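Local structure of sulfate transporter/antisigma-factor antagonist STAS (Planctomyces limnophilus, 3T6O) at residues A[5-10]-A[37-42]; A[18-23]-A[53-58]. The protein probably acts as an anti-sigma factor antagonist, a regulatory protein built on a single STAS domain. All blocks are in the same frame, centred on the assembly; numbering follows the deposited sequence. Where two conformers were deposited one is given.

Contact 1: residues A[5-10]-A[37-42]; sequences ADIRVT and STFLAA
One short hydrogen bond and a row of small apolar contacts hold the residues leading into strand 8-12, and V9 within it, against the end of helix 29-41. D6 and T38 meet tip to tip: T38 OG1 donates to D6 OD2 at 2.5 Å, and OD2 accepts through its syn lone pair. The D6 carboxylate reaches the helix because its CG stands anti to the backbone N (chi1 -157°). Its second oxygen turns back, and I7 N gives D6 OD1 a weak, bent bond of 3.0 Å. A water also donates to D6 OD1 and accepts from T38 N at 2.8 Å, serving a helix N-H that has no bond to the preceding turn, where the helix is kinked. An alanine in place of D6 would remove the acceptor for T38 OG1 and would probably leave the water less firmly held at the kink.

The apolar part runs alongside. T38 CG2 lies 3.8 Å from I7 CG1 and also touches V9 CG2, the T38 side chain running counter to both as it passes. I7 has CG1 in the crowded position between N and the carbonyl carbon (chi1 49°), and its CD1 extends to F39 CA at 3.6 Å, near the ring plane at the edge of the phenyl group. Further along, V9 CG1 packs on A42 CB at 4.0 Å.

The helix thus covers one face of the mixed sheet at an outer strand, 8-12. I7 also touches I18 of the neighbouring strand 15-19, while F39 continues inward to L68 and L69 of helix 63-76.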
loop_
_atom_site.group_PDB
_atom_site.type_symbol
_atom_site.label_atom_id
_atom_site.label_comp_id
_atom_site.label_asym_id
_atom_site.label_seq_id
_atom_site.Cartn_x
_atom_site.Cartn_y
_atom_site.Cartn_z
ATOM N N ALA A 5 -8.892 13.097 -21.730
ATOM C CA ALA A 5 -8.019 12.153 -22.411
ATOM C C ALA A 5 -7.985 10.794 -21.685
ATOM O O ALA A 5 -8.201 10.699 -20.475
ATOM C CB ALA A 5 -6.618 12.732 -22.530
ATOM N N ASP A 6 -7.718 9.732 -22.422
ATOM C CA ASP A 6 -7.675 8.410 -21.817
ATOM C C ASP A 6 -6.636 7.568 -22.547
ATOM O O ASP A 6 -6.176 7.956 -23.606
ATOM C CB ASP A 6 -9.074 7.790 -21.872
ATOM C CG ASP A 6 -9.298 6.702 -20.809
ATOM O OD1 ASP A 6 -8.418 6.458 -19.929
ATOM O OD2 ASP A 6 -10.366 6.070 -20.896
ATOM N N ILE A 7 -6.209 6.463 -21.943
ATOM C CA ILE A 7 -5.358 5.536 -22.664
ATOM C C ILE A 7 -6.161 5.033 -23.852
ATOM O O ILE A 7 -7.350 5.179 -23.873
ATOM C CB ILE A 7 -4.900 4.324 -21.806
ATOM C CG1 ILE A 7 -6.084 3.683 -21.090
ATOM C CG2 ILE A 7 -3.763 4.732 -20.855
ATOM C CD1 ILE A 7 -5.775 2.339 -20.457
ATOM N N ARG A 8 -5.491 4.450 -24.827
ATOM C CA ARG A 8 -6.212 3.704 -25.850
ATOM C C ARG A 8 -5.894 2.231 -25.745
ATOM O O ARG A 8 -4.775 1.806 -25.471
ATOM C CB ARG A 8 -6.009 4.243 -27.258
ATOM C CG ARG A 8 -4.632 4.700 -27.620
ATOM C CD ARG A 8 -4.477 4.752 -29.172
ATOM N NE ARG A 8 -3.072 4.742 -29.596
ATOM C CZ ARG A 8 -2.476 3.672 -30.103
ATOM N NH1 ARG A 8 -1.193 3.720 -30.459
ATOM N NH2 ARG A 8 -3.180 2.550 -30.231
ATOM N N VAL A 9 -6.938 1.426 -25.866
ATOM C CA VAL A 9 -6.820 -0.012 -25.671
ATOM C C VAL A 9 -7.077 -0.652 -27.028
ATOM O O VAL A 9 -8.117 -0.443 -27.603
ATOM C CB VAL A 9 -7.826 -0.538 -24.623
ATOM C CG1 VAL A 9 -7.751 -2.056 -24.507
ATOM C CG2 VAL A 9 -7.610 0.138 -23.184
ATOM N N THR A 10 -6.123 -1.423 -27.538
ATOM C CA THR A 10 -6.317 -2.132 -28.826
ATOM C C THR A 10 -6.060 -3.629 -28.629
ATOM O O THR A 10 -5.426 -4.058 -27.652
ATOM C CB THR A 10 -5.398 -1.580 -29.900
ATOM O OG1 THR A 10 -4.086 -1.479 -29.355
ATOM C CG2 THR A 10 -5.856 -0.167 -30.433
ATOM N N SER A 37 -9.471 3.479 -14.448
ATOM C CA SER A 37 -10.684 2.753 -14.759
ATOM C C SER A 37 -10.666 2.011 -16.118
ATOM O O SER A 37 -10.977 0.814 -16.208
ATOM C CB SER A 37 -11.867 3.722 -14.640
ATOM O OG SER A 37 -13.031 3.106 -15.094
ATOM N N THR A 38 -10.265 2.699 -17.166
ATOM C CA THR A 38 -10.126 2.060 -18.471
ATOM C C THR A 38 -9.039 0.984 -18.413
ATOM O O THR A 38 -9.222 -0.110 -18.905
ATOM C CB THR A 38 -9.842 3.149 -19.554
ATOM O OG1 THR A 38 -10.936 4.052 -19.529
ATOM C CG2 THR A 38 -9.746 2.598 -20.962
ATOM N N PHE A 39 -7.917 1.286 -17.762
ATOM C CA PHE A 39 -6.845 0.356 -17.653
ATOM C C PHE A 39 -7.244 -0.945 -16.959
ATOM O O PHE A 39 -7.015 -2.070 -17.478
ATOM C CB PHE A 39 -5.686 1.026 -16.936
ATOM C CG PHE A 39 -4.553 0.118 -16.664
ATOM C CD1 PHE A 39 -3.691 -0.244 -17.689
ATOM C CD2 PHE A 39 -4.322 -0.383 -15.399
ATOM C CE1 PHE A 39 -2.613 -1.107 -17.455
ATOM C CE2 PHE A 39 -3.243 -1.237 -15.148
ATOM C CZ PHE A 39 -2.402 -1.622 -16.179
ATOM N N LEU A 40 -7.853 -0.808 -15.779
ATOM C CA LEU A 40 -8.214 -1.988 -15.005
ATOM C C LEU A 40 -9.325 -2.779 -15.708
ATOM O O LEU A 40 -9.311 -3.998 -15.698
ATOM C CB LEU A 40 -8.587 -1.623 -13.546
ATOM C CG LEU A 40 -7.448 -1.088 -12.670
ATOM C CD1 LEU A 40 -7.980 -0.751 -11.306
ATOM C CD2 LEU A 40 -6.323 -2.092 -12.532
ATOM N N ALA A 41 -10.242 -2.103 -16.383
ATOM C CA ALA A 41 -11.307 -2.840 -17.089
ATOM C C ALA A 41 -10.715 -3.629 -18.276
ATOM O O ALA A 41 -11.222 -4.675 -18.602
ATOM C CB ALA A 41 -12.488 -1.889 -17.557
ATOM N N ALA A 42 -9.605 -3.163 -18.850
ATOM C CA ALA A 42 -8.920 -3.873 -19.934
ATOM C C ALA A 42 -8.152 -5.129 -19.449
ATOM O O ALA A 42 -7.563 -5.825 -20.244
ATOM C CB ALA A 42 -7.939 -2.931 -20.655
HETATM O O HOH W 1 -10.197 5.524 -17.344
#

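Contact 2: residues A[18-23]-A[53-58]; sequences ISFPAV and IDLEGV
The F20 ring sits at the apolar centre of this contact, just beyond the ends of two neighbouring parallel strands, 15-19 and 50-54, in the mixed sheet of the STAS domain. With CG anti to the carbonyl carbon (chi1 -61°), the ring lies beside L55, pointing the same way, and its CE1 is 3.8 Å from L55 CD2. V58 crosses it obliquely, CG2 coming to 3.7 Å from F20 CG. I53 CG2 approaches the ring edge near its plane, as does the carbonyl oxygen D54 O, 3.4 Å from F20 CD1. Next to the ring, back along the strands, I18 and I53 project side by side from the same face of the sheet and touch through I18 CG1 and I53 CD1. That face is covered by helix 29-41, with F20 on I35 and I53 on F39.

Outward from this packing, the strands are joined by a bond from D54 N to I18 O of 2.8 Å, nearly along the C=O axis. Past it the backbones part, and two waters fill in. One accepts from F20 N and donates to both D54 O and E56 O; the other donates to F20 O and E56 O, so E56 O receives two water bonds.

On the opposite face of the sheet, S19 OG and D54 OD2 share a third water. The chain after D54 then folds through a type II turn from L55 to V58, closed by V58 N to L55 O. At phi 92° a side chain on G57 would press against the carbonyl oxygen of E56. D54 also makes an Asx turn: E56 N reaches D54 OD1 at 3.1 Å, coming in from above the carboxylate plane, 38° out of it.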
loop_
_atom_site.group_PDB
_atom_site.type_symbol
_atom_site.label_atom_id
_atom_site.label_comp_id
_atom_site.label_asym_id
_atom_site.label_seq_id
_atom_site.Cartn_x
_atom_site.Cartn_y
_atom_site.Cartn_z
ATOM N N ILE A 18 -2.059 -1.530 -24.390
ATOM C CA ILE A 18 -2.380 -0.224 -23.799
ATOM C C ILE A 18 -1.384 0.834 -24.293
ATOM O O ILE A 18 -0.158 0.652 -24.152
ATOM C CB ILE A 18 -2.235 -0.277 -22.265
ATOM C CG1 ILE A 18 -3.018 -1.456 -21.685
ATOM C CG2 ILE A 18 -2.475 1.130 -21.608
ATOM C CD1 ILE A 18 -4.467 -1.446 -21.849
ATOM N N SER A 19 -1.887 1.906 -24.890
ATOM C CA SER A 19 -1.033 2.967 -25.411
ATOM C C SER A 19 -1.500 4.318 -24.876
ATOM O O SER A 19 -2.673 4.475 -24.464
ATOM C CB SER A 19 -1.123 3.017 -26.956
ATOM O OG SER A 19 -1.118 1.727 -27.562
ATOM N N PHE A 20 -0.609 5.296 -24.977
ATOM C CA PHE A 20 -0.826 6.621 -24.423
ATOM C C PHE A 20 -0.845 7.734 -25.463
ATOM O O PHE A 20 0.087 7.875 -26.210
ATOM C CB PHE A 20 0.280 6.896 -23.404
ATOM C CG PHE A 20 0.266 5.917 -22.288
ATOM C CD1 PHE A 20 0.786 4.659 -22.467
ATOM C CD2 PHE A 20 -0.350 6.226 -21.101
ATOM C CE1 PHE A 20 0.699 3.726 -21.482
ATOM C CE2 PHE A 20 -0.439 5.292 -20.099
ATOM C CZ PHE A 20 0.086 4.045 -20.279
ATOM N N PRO A 21 -1.882 8.561 -25.471
ATOM C CA PRO A 21 -1.889 9.800 -26.277
ATOM C C PRO A 21 -0.835 10.788 -25.860
ATOM O O PRO A 21 -0.471 10.821 -24.699
ATOM C CB PRO A 21 -3.263 10.421 -25.994
ATOM C CG PRO A 21 -4.112 9.297 -25.537
ATOM C CD PRO A 21 -3.228 8.170 -25.028
ATOM N N ALA A 22 -0.371 11.594 -26.811
ATOM C CA ALA A 22 0.618 12.673 -26.579
ATOM C C ALA A 22 0.379 13.543 -25.339
ATOM O O ALA A 22 1.338 13.946 -24.678
ATOM C CB ALA A 22 0.750 13.575 -27.856
ATOM N N VAL A 23 -0.872 13.813 -24.982
ATOM C CA VAL A 23 -1.142 14.595 -23.773
ATOM C C VAL A 23 -0.624 13.944 -22.459
ATOM O O VAL A 23 -0.532 14.625 -21.422
ATOM C CB VAL A 23 -2.669 14.908 -23.623
ATOM C CG1 VAL A 23 -3.428 13.683 -23.053
ATOM C CG2 VAL A 23 -2.885 16.162 -22.751
ATOM N N ILE A 53 2.124 -3.008 -22.267
ATOM C CA ILE A 53 2.000 -1.588 -21.973
ATOM C C ILE A 53 2.987 -0.910 -22.906
ATOM O O ILE A 53 4.219 -1.009 -22.733
ATOM C CB ILE A 53 2.382 -1.268 -20.521
ATOM C CG1 ILE A 53 1.705 -2.260 -19.569
ATOM C CG2 ILE A 53 2.068 0.191 -20.155
ATOM C CD1 ILE A 53 0.202 -2.207 -19.579
ATOM N N ASP A 54 2.459 -0.229 -23.900
ATOM C CA ASP A 54 3.300 0.423 -24.873
ATOM C C ASP A 54 3.527 1.876 -24.458
ATOM O O ASP A 54 2.643 2.744 -24.641
ATOM C CB ASP A 54 2.677 0.318 -26.251
ATOM C CG ASP A 54 3.502 1.033 -27.354
ATOM O OD1 ASP A 54 4.560 1.641 -27.080
ATOM O OD2 ASP A 54 3.074 0.944 -28.509
ATOM N N LEU A 55 4.750 2.137 -23.996
ATOM C CA LEU A 55 5.076 3.401 -23.352
ATOM C C LEU A 55 5.653 4.434 -24.302
ATOM O O LEU A 55 6.217 5.433 -23.855
ATOM C CB LEU A 55 5.983 3.128 -22.157
ATOM C CG LEU A 55 5.168 2.547 -20.971
ATOM C CD1 LEU A 55 6.032 1.905 -19.874
ATOM C CD2 LEU A 55 4.280 3.625 -20.257
ATOM N N GLU A 56 5.483 4.238 -25.616
ATOM C CA GLU A 56 6.072 5.172 -26.567
ATOM C C GLU A 56 5.455 6.554 -26.355
ATOM O O GLU A 56 4.245 6.692 -26.250
ATOM C CB GLU A 56 5.824 4.719 -28.026
ATOM C CG GLU A 56 6.580 5.599 -29.085
ATOM C CD GLU A 56 6.487 5.007 -30.499
ATOM O OE1 GLU A 56 5.492 4.321 -30.823
ATOM O OE2 GLU A 56 7.403 5.240 -31.308
ATOM N N GLY A 57 6.284 7.574 -26.293
ATOM C CA GLY A 57 5.806 8.944 -26.100
ATOM C C GLY A 57 5.758 9.361 -24.629
ATOM O O GLY A 57 5.736 10.559 -24.328
ATOM N N VAL A 58 5.705 8.384 -23.713
ATOM C CA VAL A 58 5.682 8.671 -22.298
ATOM C C VAL A 58 7.097 9.047 -21.863
ATOM O O VAL A 58 8.029 8.287 -22.058
ATOM C CB VAL A 58 5.202 7.482 -21.472
ATOM C CG1 VAL A 58 5.275 7.830 -19.942
ATOM C CG2 VAL A 58 3.703 7.084 -21.821
HETATM O O HOH W 2 0.674 0.900 -29.530
HETATM O O HOH W 3 2.095 4.909 -26.069
HETATM O O HOH W 4 2.483 9.095 -25.763
#

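How the contacts relate
Contact 2 is the more deeply buried, between two inner strands, whereas contact 1 is partly buried and lies at one edge strand of the same sheet in this chain. The two are neighbours: strands 8-12 and 15-19 run antiparallel, with a probable hydrogen bond from R8 N to S19 O (2.8 Å), and I7 CG2 rests on F20 CE2 at 3.5 Å, so the apolar side chains of both merge under helix 29-41. Their chemistry follows their place. Contact 1 is side-chain work between helix and strand, with one carboxylate-hydroxyl bond; contact 2 combines the apolar packing around F20 with a backbone bond and, where the strands part, waters between backbone atoms.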